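Local structure of Non-catalytic protein 1 (Piromyces equi, 1WCU) at residues Y10-K15 against Y130-I135; Y65-T70 against F101-F106. The protein probably binds plant cell-wall polysaccharides, as a non-catalytic family 29 carbohydrate-binding module with a beta-sandwich fold. One frame throughout, in Å; residues are numbered along the deposited sequence.

Contact 1: Y10-K15 against Y130-I135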
loop_
_atom_site.group_PDB
_atom_site.type_symbol
_atom_site.label_atom_id
_atom_site.label_comp_id
_atom_site.label_asym_id
_atom_site.label_seq_id
_atom_site.Cartn_x
_atom_site.Cartn_y
_atom_site.Cartn_z
ATOM N N TYR A 10 0.644 -7.989 3.956
ATOM C CA TYR A 10 0.483 -9.053 2.977
ATOM C C TYR A 10 1.840 -9.519 2.479
ATOM O O TYR A 10 2.667 -8.683 2.108
ATOM C CB TYR A 10 -0.373 -8.573 1.793
ATOM C CG TYR A 10 -0.479 -9.596 0.684
ATOM C CD1 TYR A 10 0.377 -9.565 -0.406
ATOM C CD2 TYR A 10 -1.413 -10.635 0.739
ATOM C CE1 TYR A 10 0.319 -10.533 -1.405
ATOM C CE2 TYR A 10 -1.472 -11.596 -0.247
ATOM C CZ TYR A 10 -0.611 -11.546 -1.327
ATOM O OH TYR A 10 -0.644 -12.506 -2.311
ATOM N N GLU A 11 2.082 -10.827 2.463
ATOM C CA GLU A 11 3.310 -11.380 1.898
ATOM C C GLU A 11 3.030 -11.961 0.517
ATOM O O GLU A 11 3.286 -11.301 -0.490
ATOM C CB GLU A 11 3.935 -12.405 2.859
ATOM C CG GLU A 11 4.593 -11.740 4.072
ATOM C CD GLU A 11 5.399 -12.733 4.924
ATOM O OE1 GLU A 11 4.822 -13.779 5.253
ATOM O OE2 GLU A 11 6.580 -12.451 5.271
ATOM N N THR A 12 2.477 -13.172 0.492
ATOM C CA THR A 12 1.998 -13.847 -0.709
ATOM C C THR A 12 0.727 -14.622 -0.309
ATOM O O THR A 12 0.267 -14.497 0.828
ATOM C CB THR A 12 3.066 -14.805 -1.275
ATOM O OG1 THR A 12 3.481 -15.720 -0.237
ATOM C CG2 THR A 12 4.286 -14.034 -1.802
ATOM N N GLY A 13 0.157 -15.410 -1.217
ATOM C CA GLY A 13 -1.029 -16.193 -0.895
ATOM C C GLY A 13 -2.341 -15.492 -1.192
ATOM O O GLY A 13 -2.381 -14.498 -1.938
ATOM N N LYS A 14 -3.410 -16.017 -0.610
ATOM C CA LYS A 14 -4.757 -15.635 -1.011
ATOM C C LYS A 14 -5.527 -14.826 0.023
ATOM O O LYS A 14 -6.732 -14.663 -0.091
ATOM C CB LYS A 14 -5.530 -16.898 -1.430
ATOM C CG LYS A 14 -4.971 -17.517 -2.740
ATOM C CD LYS A 14 -5.952 -18.404 -3.487
ATOM C CE LYS A 14 -6.754 -17.655 -4.535
ATOM N NZ LYS A 14 -6.087 -17.644 -5.882
ATOM N N LYS A 15 -4.835 -14.285 1.008
ATOM C CA LYS A 15 -5.501 -13.408 1.954
ATOM C C LYS A 15 -4.580 -12.361 2.555
ATOM O O LYS A 15 -3.374 -12.545 2.651
ATOM C CB LYS A 15 -6.140 -14.240 3.072
ATOM C CG LYS A 15 -5.167 -14.992 3.921
ATOM C CD LYS A 15 -5.843 -16.114 4.756
ATOM N N TYR A 130 -0.354 -6.193 -9.631
ATOM C CA TYR A 130 0.015 -7.312 -8.761
ATOM C C TYR A 130 0.996 -6.862 -7.693
ATOM O O TYR A 130 1.986 -6.182 -7.987
ATOM C CB TYR A 130 0.663 -8.452 -9.580
ATOM C CG TYR A 130 -0.208 -8.994 -10.697
ATOM C CD1 TYR A 130 -0.162 -8.438 -11.960
ATOM C CD2 TYR A 130 -1.060 -10.075 -10.484
ATOM C CE1 TYR A 130 -0.948 -8.923 -12.992
ATOM C CE2 TYR A 130 -1.868 -10.568 -11.507
ATOM C CZ TYR A 130 -1.794 -9.997 -12.760
ATOM O OH TYR A 130 -2.608 -10.482 -13.788
ATOM N N MET A 131 0.716 -7.234 -6.443
ATOM C CA MET A 131 1.518 -6.752 -5.315
ATOM C C MET A 131 1.936 -7.900 -4.401
ATOM O O MET A 131 1.189 -8.858 -4.214
ATOM C CB MET A 131 0.726 -5.715 -4.502
ATOM C CG MET A 131 0.523 -4.433 -5.278
ATOM S SD MET A 131 -0.713 -3.350 -4.567
ATOM C CE MET A 131 -2.164 -3.980 -5.369
ATOM N N ARG A 132 3.119 -7.762 -3.804
ATOM C CA ARG A 132 3.593 -8.682 -2.778
ATOM C C ARG A 132 4.336 -7.911 -1.697
ATOM O O ARG A 132 4.838 -6.817 -1.944
ATOM C CB ARG A 132 4.552 -9.732 -3.368
ATOM C CG ARG A 132 3.886 -10.749 -4.266
ATOM C CD ARG A 132 4.912 -11.664 -4.935
ATOM N NE ARG A 132 4.253 -12.648 -5.789
ATOM C CZ ARG A 132 4.864 -13.400 -6.701
ATOM N NH1 ARG A 132 6.171 -13.311 -6.871
ATOM N NH2 ARG A 132 4.155 -14.216 -7.461
ATOM N N TYR A 133 4.431 -8.502 -0.513
ATOM C CA TYR A 133 5.289 -7.989 0.564
ATOM C C TYR A 133 4.995 -6.519 0.893
ATOM O O TYR A 133 5.888 -5.679 0.894
ATOM C CB TYR A 133 6.786 -8.214 0.259
ATOM C CG TYR A 133 7.129 -9.589 -0.274
ATOM C CD1 TYR A 133 6.965 -10.730 0.489
ATOM C CD2 TYR A 133 7.592 -9.724 -1.563
ATOM C CE1 TYR A 133 7.283 -12.017 -0.058
ATOM C CE2 TYR A 133 7.904 -10.947 -2.104
ATOM C CZ TYR A 133 7.751 -12.081 -1.365
ATOM O OH TYR A 133 8.080 -13.282 -1.976
ATOM N N ILE A 134 3.737 -6.245 1.195
ATOM C CA ILE A 134 3.311 -4.929 1.635
ATOM C C ILE A 134 3.619 -4.829 3.124
ATOM O O ILE A 134 3.025 -5.538 3.939
ATOM C CB ILE A 134 1.808 -4.691 1.383
ATOM C CG1 ILE A 134 1.485 -4.866 -0.110
ATOM C CG2 ILE A 134 1.439 -3.284 1.867
ATOM C CD1 ILE A 134 -0.009 -4.826 -0.410
ATOM N N ILE A 135 4.564 -3.962 3.473
ATOM C CA ILE A 135 5.105 -3.890 4.833
ATOM C C ILE A 135 5.273 -2.433 5.232
ATOM O O ILE A 135 5.877 -1.656 4.506
ATOM C CB ILE A 135 6.497 -4.589 4.951
ATOM C CG1 ILE A 135 6.408 -6.066 4.545
ATOM C CG2 ILE A 135 7.066 -4.439 6.368
ATOM C CD1 ILE A 135 7.747 -6.717 4.295
#

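Contact 2: Y65-T70 against F101-F106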
loop_
_atom_site.group_PDB
_atom_site.type_symbol
_atom_site.label_atom_id
_atom_site.label_comp_id
_atom_site.label_asym_id
_atom_site.label_seq_id
_atom_site.Cartn_x
_atom_site.Cartn_y
_atom_site.Cartn_z
ATOM N N TYR A 65 6.860 -0.062 2.297
ATOM C CA TYR A 65 7.555 -0.921 1.336
ATOM C C TYR A 65 6.533 -1.827 0.669
ATOM O O TYR A 65 5.623 -2.345 1.335
ATOM C CB TYR A 65 8.606 -1.777 2.047
ATOM C CG TYR A 65 9.251 -2.831 1.186
ATOM C CD1 TYR A 65 8.653 -4.058 1.008
ATOM C CD2 TYR A 65 10.468 -2.602 0.557
ATOM C CE1 TYR A 65 9.248 -5.043 0.215
ATOM C CE2 TYR A 65 11.061 -3.579 -0.245
ATOM C CZ TYR A 65 10.446 -4.785 -0.404
ATOM O OH TYR A 65 11.021 -5.770 -1.200
ATOM N N LEU A 66 6.680 -2.038 -0.633
ATOM C CA LEU A 66 5.985 -3.135 -1.325
ATOM C C LEU A 66 6.672 -3.447 -2.638
ATOM O O LEU A 66 7.504 -2.653 -3.124
ATOM C CB LEU A 66 4.501 -2.816 -1.554
ATOM C CG LEU A 66 4.138 -1.878 -2.707
ATOM C CD1 LEU A 66 2.626 -1.909 -2.955
ATOM C CD2 LEU A 66 4.590 -0.478 -2.433
ATOM N N GLN A 67 6.315 -4.594 -3.195
ATOM C CA GLN A 67 6.708 -4.966 -4.554
ATOM C C GLN A 67 5.483 -4.928 -5.470
ATOM O O GLN A 67 4.392 -5.365 -5.086
ATOM C CB GLN A 67 7.353 -6.352 -4.579
ATOM C CG GLN A 67 8.602 -6.443 -3.719
ATOM C CD GLN A 67 9.308 -7.781 -3.774
ATOM O OE1 GLN A 67 10.222 -8.035 -2.968
ATOM N NE2 GLN A 67 8.884 -8.648 -4.676
ATOM N N VAL A 68 5.688 -4.407 -6.680
ATOM C CA VAL A 68 4.612 -4.286 -7.670
ATOM C C VAL A 68 5.077 -4.846 -9.012
ATOM O O VAL A 68 6.229 -4.632 -9.410
ATOM C CB VAL A 68 4.200 -2.823 -7.884
ATOM C CG1 VAL A 68 2.986 -2.740 -8.811
ATOM C CG2 VAL A 68 3.896 -2.162 -6.551
ATOM N N LYS A 69 4.169 -5.549 -9.704
ATOM C CA LYS A 69 4.339 -6.000 -11.088
ATOM C C LYS A 69 3.077 -5.585 -11.807
ATOM O O LYS A 69 1.981 -5.925 -11.371
ATOM C CB LYS A 69 4.508 -7.524 -11.142
ATOM C CG LYS A 69 4.536 -8.081 -12.557
ATOM C CD LYS A 69 4.732 -9.588 -12.565
ATOM C CE LYS A 69 3.532 -10.337 -12.132
ATOM N NZ LYS A 69 3.760 -11.821 -12.269
ATOM N N THR A 70 3.206 -4.850 -12.905
ATOM C CA THR A 70 2.031 -4.351 -13.623
ATOM C C THR A 70 2.394 -3.730 -14.961
ATOM O O THR A 70 3.516 -3.255 -15.147
ATOM C CB THR A 70 1.272 -3.281 -12.762
ATOM O OG1 THR A 70 0.029 -2.939 -13.397
ATOM C CG2 THR A 70 2.092 -2.030 -12.564
ATOM N N PHE A 101 8.305 -8.256 -10.471
ATOM C CA PHE A 101 8.143 -7.490 -9.237
ATOM C C PHE A 101 9.300 -6.529 -8.995
ATOM O O PHE A 101 10.474 -6.912 -9.051
ATOM C CB PHE A 101 7.926 -8.451 -8.054
ATOM C CG PHE A 101 6.565 -9.081 -8.072
ATOM C CD1 PHE A 101 5.476 -8.421 -7.537
ATOM C CD2 PHE A 101 6.348 -10.288 -8.710
ATOM C CE1 PHE A 101 4.207 -8.967 -7.607
ATOM C CE2 PHE A 101 5.090 -10.839 -8.775
ATOM C CZ PHE A 101 4.011 -10.173 -8.228
ATOM N N THR A 102 8.945 -5.272 -8.765
ATOM C CA THR A 102 9.882 -4.177 -8.499
ATOM C C THR A 102 9.657 -3.687 -7.064
ATOM O O THR A 102 8.516 -3.503 -6.640
ATOM C CB THR A 102 9.589 -3.016 -9.464
ATOM O OG1 THR A 102 9.681 -3.493 -10.815
ATOM C CG2 THR A 102 10.504 -1.826 -9.271
ATOM N N GLU A 103 10.740 -3.482 -6.314
ATOM C CA GLU A 103 10.664 -2.967 -4.962
ATOM C C GLU A 103 10.504 -1.459 -4.958
ATOM O O GLU A 103 11.166 -0.753 -5.743
ATOM C CB GLU A 103 11.955 -3.279 -4.188
ATOM C CG GLU A 103 12.340 -4.746 -4.121
ATOM C CD GLU A 103 13.578 -4.965 -3.262
ATOM O OE1 GLU A 103 14.703 -4.903 -3.806
ATOM O OE2 GLU A 103 13.428 -5.218 -2.063
ATOM N N TYR A 104 9.660 -0.967 -4.053
ATOM C CA TYR A 104 9.506 0.446 -3.791
ATOM C C TYR A 104 9.543 0.697 -2.285
ATOM O O TYR A 104 8.988 -0.097 -1.508
ATOM C CB TYR A 104 8.154 0.931 -4.309
ATOM C CG TYR A 104 7.942 0.827 -5.812
ATOM C CD1 TYR A 104 7.477 -0.347 -6.401
ATOM C CD2 TYR A 104 8.189 1.911 -6.647
ATOM C CE1 TYR A 104 7.294 -0.443 -7.774
ATOM C CE2 TYR A 104 7.990 1.821 -8.016
ATOM C CZ TYR A 104 7.545 0.641 -8.570
ATOM O OH TYR A 104 7.310 0.550 -9.936
ATOM N N LYS A 105 10.150 1.810 -1.896
ATOM C CA LYS A 105 10.113 2.321 -0.523
ATOM C C LYS A 105 9.677 3.773 -0.569
ATOM O O LYS A 105 10.276 4.567 -1.293
ATOM C CB LYS A 105 11.495 2.276 0.120
ATOM C CG LYS A 105 11.940 0.908 0.531
ATOM C CD LYS A 105 13.168 0.943 1.435
ATOM C CE LYS A 105 14.382 1.565 0.758
ATOM N NZ LYS A 105 15.646 1.382 1.542
ATOM N N PHE A 106 8.650 4.122 0.200
ATOM C CA PHE A 106 8.089 5.479 0.229
ATOM C C PHE A 106 8.172 6.046 1.643
ATOM O O PHE A 106 7.701 5.434 2.587
ATOM C CB PHE A 106 6.641 5.513 -0.249
ATOM C CG PHE A 106 6.418 4.861 -1.598
ATOM C CD1 PHE A 106 6.979 5.397 -2.736
ATOM C CD2 PHE A 106 5.671 3.712 -1.704
ATOM C CE1 PHE A 106 6.774 4.801 -3.978
ATOM C CE2 PHE A 106 5.469 3.119 -2.936
ATOM C CZ PHE A 106 6.008 3.675 -4.062
HETATM O O HOH W 1 6.112 -1.745 -10.765
#

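Contact 1: Y10-K15 against Y130-I135
Ile-134 N gives its hydrogen to Tyr-10 O over 2.8 Å, in a bond bent to 135° at the hydrogen. The return bond, Tyr-10 N to Ile-134 O, is weak at 3.4 Å, so this antiparallel hydrogen-bonded pair is held mainly by one of its two bonds. One residue on, Tyr-133 N donates to Glu-11 O at 3.0 Å, lying in the carbonyl plane on a lone pair. Two successive N-H groups, of Tyr-133 and Ile-134, thus go to the successive carbonyls of Glu-11 and Tyr-10, in reverse order, an irregular step that goes with the left-handed backbone of Tyr-133. It falls where strand 6-10, an edge partner in the antiparallel sheet of the beta-sandwich, gives way to a loop.

Tyr-10 CG stands anti to its backbone N (chi1 175°), which brings the ring to strand 129-137, with Arg-132 CA at its edge and CE1 3.4 Å from Met-131 O. Its hydroxyl bonds Gly-13 O three residues on, 2.7 Å from OH, while Thr-12 N sits over one face toward the rim. Tyrosine suits this place by filling buried space against Leu-36 and still bonding the loop that follows. An alanine here would probably leave Gly-13 O without its hydroxyl mate and open a gap beside Met-131 and Arg-132. Gly-13 suits its backbone angles, at which a CB would collide with the carbonyl O of Thr-12.

Nearer the surface, Thr-12 CG2 rests 4.0 Å from Arg-132 CD and 3.9 Å from Tyr-133 OH. The Arg-132 chain crosses the threonine with its aliphatic part, while its NE and NH2 bond to the carbonyls of Asn-34 and Asp-33.

Contact 2: Y65-T70 against F101-F106
The Phe-101 ring carries Lys-69 CB over the centre of one face, 3.7 Å from the ring centroid and only 7° off the normal, a CH-pi contact; Gln-67 C approaches its edge. A bend at chi3 (73°) brings Lys-69 CE to 3.7 Å from Phe-101 CE2. Lysine suits the place because its methylenes pack on the phenylalanine while NZ makes a salt bridge with Asp-33 and a cation-pi contact with Tyr-130. On strand 62-70 the Tyr-65 ring, stacked with His-144, is met at its edge by Glu-103 OE2 and Lys-105 CG. Its hydroxyl has two side-chain oxygens within reach, with OH 2.6 Å from Glu-103 OE2 and 3.0 Å from Gln-67 OE1, and the carboxylate plane is turned 81° from the ring.

Strands 62-70 and 101-109 are antiparallel neighbours within one sheet of the beta-sandwich. Here Leu-66 pairs with Tyr-104 and Val-68 with Thr-102 as hydrogen-bonded pairs, each with two backbone bonds, while Tyr-65 with Lys-105 and Gln-67 with Glu-103 are the non-hydrogen-bonded pairs between and beside them. Beside the Gln-67 and Glu-103 pair, Gln-67 CA comes within 3.1 Å of Thr-102 O in a CA-H...O contact.

The two faces differ in character. Tyr-65, Gln-67, Glu-103 and Lys-105 share the more polar one. On the other, Leu-66 CD2 meets the edge of the Phe-106 ring at CE2, 3.7 Å away, and Val-68 CB lies 3.9 Å from Tyr-104 CE1, the two side chains crossing at about a right angle. From strand 90-98, Phe-95 packs against Val-68 and Tyr-104, and Val-92 against Phe-106, on this more apolar side. A water at the edge of the Tyr-104 ring joins its OH, at 2.7 Å, to Val-68 O, while Arg-96 N also bonds the hydroxyl.

Overall arrangement
The two contacts lie in one antiparallel sheet, their centres about 11 Å apart, and are joined where strands 129-137 and 62-70 run side by side. Backbone hydrogen bonds link Tyr-130 with Lys-69, Arg-132 with Gln-67 and Ile-135 with Tyr-65, while Arg-132 packs on Phe-101. Strand 6-10 flanks one side of strand 129-137, and strand 101-109 lies beyond strand 62-70. In sequence, contact 2 is nested inside the long loop that contact 1 closes. The N-terminal strand is therefore brought beside a strand near the C-terminal end, uniting distant parts of the module in a single sheet without any helix.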